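Pbp related beta-lactamase (PDB 2QMI) probably acts as a serine peptidase of the penicillin-binding protein and beta-lactamase family, working as a self-compartmentalizing octamer. Local coordinates at residues S8-V11 with E12-E16; I357-E360 with R361-K365. One frame throughout, in Å; residues are numbered along the deposited sequence.

Contact 1 (S8-V11 with E12-E16)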
ATOM      1  N   SER A   8     -30.204  13.569 -30.654  1.00 24.63           N
ATOM      2  CA  SER A   8     -30.468  12.757 -29.473  1.00 24.55           C
ATOM      3  C   SER A   8     -29.387  11.679 -29.387  1.00 24.11           C
ATOM      4  O   SER A   8     -28.742  11.495 -28.352  1.00 24.65           O
ATOM      5  CB  SER A   8     -31.849  12.101 -29.593  1.00 25.46           C
ATOM      6  OG  SER A   8     -32.305  11.617 -28.344  1.00 27.44           O
ATOM      7  N   PHE A   9     -29.190  10.978 -30.495  1.00 22.93           N
ATOM      8  CA  PHE A   9     -28.193   9.919 -30.576  1.00 23.26           C
ATOM      9  C   PHE A   9     -26.800  10.426 -30.208  1.00 23.64           C
ATOM     10  O   PHE A   9     -26.097   9.824 -29.390  1.00 22.64           O
ATOM     11  CB  PHE A   9     -28.170   9.352 -32.001  1.00 23.16           C
ATOM     12  CG  PHE A   9     -26.975   8.487 -32.297  1.00 24.56           C
ATOM     13  CD1 PHE A   9     -26.871   7.209 -31.760  1.00 24.22           C
ATOM     14  CD2 PHE A   9     -25.958   8.952 -33.128  1.00 24.10           C
ATOM     15  CE1 PHE A   9     -25.773   6.407 -32.050  1.00 23.75           C
ATOM     16  CE2 PHE A   9     -24.862   8.161 -33.422  1.00 23.22           C
ATOM     17  CZ  PHE A   9     -24.768   6.885 -32.885  1.00 24.19           C
ATOM     18  N   ILE A  10     -26.411  11.537 -30.827  1.00 22.96           N
ATOM     19  CA  ILE A  10     -25.101  12.135 -30.601  1.00 21.74           C
ATOM     20  C   ILE A  10     -24.820  12.499 -29.146  1.00 21.34           C
ATOM     21  O   ILE A  10     -23.756  12.172 -28.621  1.00 22.09           O
ATOM     22  CB  ILE A  10     -24.917  13.381 -31.499  1.00 21.51           C
ATOM     23  CG1 ILE A  10     -24.857  12.937 -32.967  1.00 21.31           C
ATOM     24  CG2 ILE A  10     -23.657  14.148 -31.105  1.00 20.20           C
ATOM     25  CD1 ILE A  10     -24.899  14.079 -33.970  1.00 21.05           C
ATOM     26  N   VAL A  11     -25.771  13.155 -28.491  1.00 19.87           N
ATOM     27  CA  VAL A  11     -25.585  13.556 -27.105  1.00 20.32           C
ATOM     28  C   VAL A  11     -25.521  12.372 -26.138  1.00 22.08           C
ATOM     29  O   VAL A  11     -24.857  12.439 -25.101  1.00 21.46           O
ATOM     30  CB  VAL A  11     -26.700  14.522 -26.666  1.00 20.13           C
ATOM     31  CG1 VAL A  11     -26.566  14.843 -25.178  1.00 20.31           C
ATOM     32  CG2 VAL A  11     -26.616  15.804 -27.485  1.00 17.65           C
ATOM     33  N   GLU A  12     -26.211  11.288 -26.481  1.00 23.24           N
ATOM     34  CA  GLU A  12     -26.221  10.100 -25.643  1.00 23.68           C
ATOM     35  C   GLU A  12     -24.891   9.354 -25.759  1.00 24.16           C
ATOM     36  O   GLU A  12     -24.394   8.799 -24.773  1.00 24.48           O
ATOM     37  CB  GLU A  12     -27.385   9.179 -26.043  1.00 25.69           C
ATOM     38  CG  GLU A  12     -28.760   9.856 -25.978  1.00 29.33           C
ATOM     39  CD  GLU A  12     -29.909   8.895 -26.251  1.00 31.13           C
ATOM     40  OE1 GLU A  12     -29.911   8.241 -27.318  1.00 32.87           O
ATOM     41  OE2 GLU A  12     -30.816   8.793 -25.398  1.00 33.05           O
ATOM     42  N   LYS A  13     -24.315   9.336 -26.958  1.00 22.49           N
ATOM     43  CA  LYS A  13     -23.042   8.657 -27.161  1.00 22.84           C
ATOM     44  C   LYS A  13     -21.900   9.397 -26.481  1.00 23.02           C
ATOM     45  O   LYS A  13     -21.011   8.770 -25.896  1.00 23.15           O
ATOM     46  CB  LYS A  13     -22.742   8.493 -28.656  1.00 23.21           C
ATOM     47  CG  LYS A  13     -23.562   7.392 -29.315  1.00 24.83           C
ATOM     48  CD  LYS A  13     -23.333   6.056 -28.599  1.00 24.40           C
ATOM     49  CE  LYS A  13     -24.214   4.957 -29.143  1.00 26.56           C
ATOM     50  NZ  LYS A  13     -24.070   3.708 -28.338  1.00 29.23           N
ATOM     51  N   MET A  14     -21.930  10.727 -26.551  1.00 21.76           N
ATOM     52  CA  MET A  14     -20.893  11.543 -25.927  1.00 21.22           C
ATOM     53  C   MET A  14     -20.920  11.375 -24.410  1.00 20.48           C
ATOM     54  O   MET A  14     -19.875  11.287 -23.764  1.00 18.65           O
ATOM     55  CB  MET A  14     -21.075  13.022 -26.303  1.00 19.74           C
ATOM     56  CG  MET A  14     -20.810  13.316 -27.782  1.00 19.61           C
ATOM     57  SD  MET A  14     -21.102  15.044 -28.262  1.00 19.25           S
ATOM     58  CE  MET A  14     -19.526  15.772 -27.806  1.00 17.43           C
ATOM     59  N   ALA A  15     -22.117  11.335 -23.840  1.00 20.83           N
ATOM     60  CA  ALA A  15     -22.250  11.148 -22.400  1.00 20.64           C
ATOM     61  C   ALA A  15     -21.697   9.771 -22.014  1.00 22.90           C
ATOM     62  O   ALA A  15     -20.821   9.647 -21.161  1.00 22.93           O
ATOM     63  CB  ALA A  15     -23.710  11.254 -21.995  1.00 19.58           C
ATOM     64  N   GLU A  16     -22.212   8.739 -22.668  1.00 24.01           N
ATOM     65  CA  GLU A  16     -21.803   7.366 -22.403  1.00 26.81           C
ATOM     66  C   GLU A  16     -20.318   7.065 -22.583  1.00 26.16           C
ATOM     67  O   GLU A  16     -19.712   6.396 -21.748  1.00 26.05           O
ATOM     68  CB  GLU A  16     -22.614   6.407 -23.282  1.00 29.40           C
ATOM     69  CG  GLU A  16     -21.922   5.074 -23.529  1.00 35.21           C
ATOM     70  CD  GLU A  16     -22.622   4.240 -24.587  1.00 38.68           C
ATOM     71  OE1 GLU A  16     -23.792   3.867 -24.349  1.00 39.64           O
ATOM     72  OE2 GLU A  16     -22.005   3.961 -25.648  1.00 39.23           O
TER

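Contact 2 (I357-E360 with R361-K365)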
ATOM      1  N   ILE A 357     -24.406  -0.751 -34.271  1.00 25.66           N
ATOM      2  CA  ILE A 357     -25.362  -0.078 -33.397  1.00 26.22           C
ATOM      3  C   ILE A 357     -26.278  -1.006 -32.592  1.00 25.90           C
ATOM      4  O   ILE A 357     -26.425  -0.817 -31.388  1.00 25.97           O
ATOM      5  CB  ILE A 357     -26.213   0.938 -34.189  1.00 27.22           C
ATOM      6  CG1 ILE A 357     -25.288   1.981 -34.824  1.00 29.34           C
ATOM      7  CG2 ILE A 357     -27.200   1.637 -33.262  1.00 25.04           C
ATOM      8  CD1 ILE A 357     -25.997   3.041 -35.622  1.00 32.67           C
ATOM      9  N   TYR A 358     -26.902  -1.998 -33.227  1.00 26.60           N
ATOM     10  CA  TYR A 358     -27.769  -2.898 -32.463  1.00 27.49           C
ATOM     11  C   TYR A 358     -26.978  -3.911 -31.640  1.00 27.48           C
ATOM     12  O   TYR A 358     -27.425  -4.354 -30.575  1.00 27.43           O
ATOM     13  CB  TYR A 358     -28.774  -3.632 -33.363  1.00 26.53           C
ATOM     14  CG  TYR A 358     -28.219  -4.324 -34.592  1.00 28.06           C
ATOM     15  CD1 TYR A 358     -28.035  -3.624 -35.782  1.00 28.12           C
ATOM     16  CD2 TYR A 358     -27.946  -5.696 -34.582  1.00 27.93           C
ATOM     17  CE1 TYR A 358     -27.602  -4.271 -36.944  1.00 29.60           C
ATOM     18  CE2 TYR A 358     -27.508  -6.355 -35.734  1.00 28.73           C
ATOM     19  CZ  TYR A 358     -27.341  -5.635 -36.914  1.00 29.46           C
ATOM     20  OH  TYR A 358     -26.923  -6.268 -38.064  1.00 30.49           O
ATOM     21  N   ARG A 359     -25.796  -4.272 -32.129  1.00 27.09           N
ATOM     22  CA  ARG A 359     -24.947  -5.219 -31.419  1.00 27.22           C
ATOM     23  C   ARG A 359     -24.494  -4.633 -30.078  1.00 26.65           C
ATOM     24  O   ARG A 359     -24.458  -5.335 -29.070  1.00 26.56           O
ATOM     25  CB  ARG A 359     -23.742  -5.585 -32.293  1.00 28.28           C
ATOM     26  CG  ARG A 359     -22.692  -6.473 -31.626  1.00 31.51           C
ATOM     27  CD  ARG A 359     -21.868  -7.227 -32.681  1.00 32.96           C
ATOM     28  NE  ARG A 359     -21.241  -6.338 -33.662  1.00 34.49           N
ATOM     29  CZ  ARG A 359     -20.148  -5.617 -33.432  1.00 34.91           C
ATOM     30  NH1 ARG A 359     -19.554  -5.680 -32.246  1.00 35.22           N
ATOM     31  NH2 ARG A 359     -19.646  -4.836 -34.386  1.00 33.28           N
ATOM     32  N   GLU A 360     -24.168  -3.343 -30.058  1.00 26.33           N
ATOM     33  CA  GLU A 360     -23.726  -2.704 -28.821  1.00 27.44           C
ATOM     34  C   GLU A 360     -24.857  -2.620 -27.805  1.00 27.74           C
ATOM     35  O   GLU A 360     -24.641  -2.811 -26.605  1.00 27.29           O
ATOM     36  CB  GLU A 360     -23.216  -1.290 -29.081  1.00 29.58           C
ATOM     37  CG  GLU A 360     -22.557  -0.657 -27.855  1.00 32.60           C
ATOM     38  CD  GLU A 360     -22.786   0.841 -27.772  1.00 34.76           C
ATOM     39  OE1 GLU A 360     -23.959   1.235 -27.554  1.00 36.13           O
ATOM     40  OE2 GLU A 360     -21.802   1.619 -27.922  1.00 35.20           O
ATOM     41  N   ARG A 361     -26.058  -2.307 -28.290  1.00 27.74           N
ATOM     42  CA  ARG A 361     -27.224  -2.185 -27.424  1.00 27.43           C
ATOM     43  C   ARG A 361     -27.646  -3.539 -26.865  1.00 26.63           C
ATOM     44  O   ARG A 361     -27.928  -3.657 -25.678  1.00 26.06           O
ATOM     45  CB  ARG A 361     -28.400  -1.555 -28.184  1.00 25.86           C
ATOM     46  CG  ARG A 361     -29.681  -1.457 -27.357  1.00 27.91           C
ATOM     47  CD  ARG A 361     -30.784  -0.696 -28.097  1.00 28.62           C
ATOM     48  NE  ARG A 361     -30.925  -1.154 -29.480  1.00 29.32           N
ATOM     49  CZ  ARG A 361     -31.455  -2.318 -29.841  1.00 29.49           C
ATOM     50  NH1 ARG A 361     -31.913  -3.155 -28.924  1.00 30.08           N
ATOM     51  NH2 ARG A 361     -31.505  -2.657 -31.125  1.00 30.39           N
ATOM     52  N   ILE A 362     -27.685  -4.556 -27.722  1.00 26.57           N
ATOM     53  CA  ILE A 362     -28.072  -5.899 -27.290  1.00 26.55           C
ATOM     54  C   ILE A 362     -27.065  -6.487 -26.297  1.00 25.87           C
ATOM     55  O   ILE A 362     -27.453  -7.077 -25.295  1.00 26.71           O
ATOM     56  CB  ILE A 362     -28.216  -6.867 -28.497  1.00 26.69           C
ATOM     57  CG1 ILE A 362     -29.248  -6.317 -29.495  1.00 27.09           C
ATOM     58  CG2 ILE A 362     -28.646  -8.245 -28.016  1.00 26.76           C
ATOM     59  CD1 ILE A 362     -30.547  -5.878 -28.852  1.00 27.12           C
ATOM     60  N   LEU A 363     -25.774  -6.321 -26.573  1.00 26.02           N
ATOM     61  CA  LEU A 363     -24.734  -6.835 -25.686  1.00 26.01           C
ATOM     62  C   LEU A 363     -24.753  -6.169 -24.313  1.00 27.43           C
ATOM     63  O   LEU A 363     -24.431  -6.810 -23.307  1.00 27.11           O
ATOM     64  CB  LEU A 363     -23.358  -6.643 -26.310  1.00 24.74           C
ATOM     65  CG  LEU A 363     -23.059  -7.515 -27.531  1.00 26.38           C
ATOM     66  CD1 LEU A 363     -21.785  -7.017 -28.218  1.00 25.76           C
ATOM     67  CD2 LEU A 363     -22.922  -8.981 -27.098  1.00 25.43           C
ATOM     68  N   LYS A 364     -25.113  -4.886 -24.264  1.00 26.57           N
ATOM     69  CA  LYS A 364     -25.156  -4.181 -22.982  1.00 27.53           C
ATOM     70  C   LYS A 364     -26.118  -4.859 -22.020  1.00 26.69           C
ATOM     71  O   LYS A 364     -25.944  -4.784 -20.808  1.00 25.38           O
ATOM     72  CB  LYS A 364     -25.597  -2.723 -23.150  1.00 27.38           C
ATOM     73  CG  LYS A 364     -24.500  -1.738 -23.532  1.00 29.98           C
ATOM     74  CD  LYS A 364     -24.833  -0.333 -22.984  1.00 30.86           C
ATOM     75  CE  LYS A 364     -23.890   0.753 -23.505  1.00 31.29           C
ATOM     76  NZ  LYS A 364     -24.202   1.151 -24.910  1.00 31.79           N
ATOM     77  N   LYS A 365     -27.135  -5.514 -22.569  1.00 27.40           N
ATOM     78  CA  LYS A 365     -28.137  -6.199 -21.758  1.00 28.04           C
ATOM     79  C   LYS A 365     -27.599  -7.430 -21.022  1.00 27.66           C
ATOM     80  O   LYS A 365     -28.140  -7.844 -19.996  1.00 29.51           O
ATOM     81  CB  LYS A 365     -29.305  -6.646 -22.639  1.00 29.15           C
ATOM     82  CG  LYS A 365     -30.000  -5.555 -23.447  1.00 30.49           C
ATOM     83  CD  LYS A 365     -31.193  -6.172 -24.184  1.00 30.80           C
ATOM     84  CE  LYS A 365     -31.947  -5.176 -25.064  1.00 31.81           C
ATOM     85  NZ  LYS A 365     -33.053  -5.879 -25.799  1.00 30.23           N
TER

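Contact 1 (S8-V11 with E12-E16)
Lys13 N donates to Phe9 O at 3.1 Å with an N-H...O angle of 152°, and Met14 N reaches Ile10 O over the same 3.1 Å, the i to i+4 bonds of a regular alpha helix. Ala15 N to Val11 O continues the series at 3.2 Å. On the charged side, Lys13 NZ lies 3.4 Å from Glu16 OE2, a weak salt bridge; its stronger partner is Glu360 on helix 355-364. Glu12 sends its carboxylate to Lys374 of a third subunit.

The apolar part of Lys13 does the work against Phe9. Its first torsion (chi1 -76°) sets CG anti to the carbonyl carbon and over the ring, 4.0 Å from the Phe9 centroid, 26° off the normal and displaced toward the rim: a CH-pi contact on one face. A bend at chi2 then carries Lys13 CE to Phe9 CE1 at 3.6 Å. One lysine therefore gives methylenes to a buried aromatic while its ammonium continues to the carboxylates. Ile10 and Met14 run side by side, with Ile10 CG2 3.9 Å from Met14 SD, an apolar pair one turn apart.

Val11 also packs on Phe142 of a second subunit, which brings the helix into an interface of the octamer. The rest of the packing places helix 3-16 in the fold. Phe9 stacks on Tyr340 of helix 334-345, and Ile10, Val11 and Met14 rest on Phe38 of strand 31-38, an outermost strand, within this chain, of the antiparallel sheet of the beta-lactamase-like region.

Contact 2 (I357-E360 with R361-K365)
Glu360 and Lys364 lie side by side and point the same way, one helical turn apart, and a salt bridge joins them: Glu360 OE1 to Lys364 NZ, 2.7 Å. The lysine runs extended until chi4 (77°), where the final bend turns NZ onto the carboxylate. The bridge is asymmetric, since Glu360 OE2 is 3.9 Å from Lys364 NZ. Glu360 OE1 also takes a salt bridge from Lys13, and Lys364 NZ has a second partner in Glu16.

Arg359 and Leu363 likewise point the same way, but meet through carbon, with Arg359 CG 3.6 Å from Leu363 CD1. Beyond that methylene the arginine bends at chi3, and its guanidinium pairs with Asp386. Arg361 turns back toward the preceding turn: its chain bends at chi3 (47°), bringing NH2 to 3.7 Å from Tyr358 CB. The same NH2 has its salt bridge with Glu410.

Beneath the side chains, Leu363 N bonds to Arg359 O at 3.0 Å and Lys364 N to Glu360 O at 3.2 Å, whereas Arg361 N to Ile357 O is weak. The chemistry thus divides by side chain: charged groups pair along the helix (Glu360 with Lys364) and beyond it (Asp386, Glu410), while Ile362 and Leu363 meet Ile413 of barrel strand 412-419.

Contacts 1 and 2, with centres about 15 Å apart, lie on two different helices, 3-16 in the beta-lactamase region and 355-364 in the octamerisation region. Two salt bridges tie them directly: Lys13 NZ to Glu360 OE1 at 2.6 Å and Glu16 OE1 to Lys364 NZ at 2.8 Å. With the pairs inside each helix these make a four-residue ring, closed by the weak Lys13-Glu16 bridge; the carboxylates of Glu16 and Glu360 come close, and any repulsion is probably offset by the two lysines. Contact 1 is the more buried, amid aromatic and aliphatic packing; contact 2 is only partly buried and richer in charge. Each also reaches other copies of the protein, contact 1 by more residues.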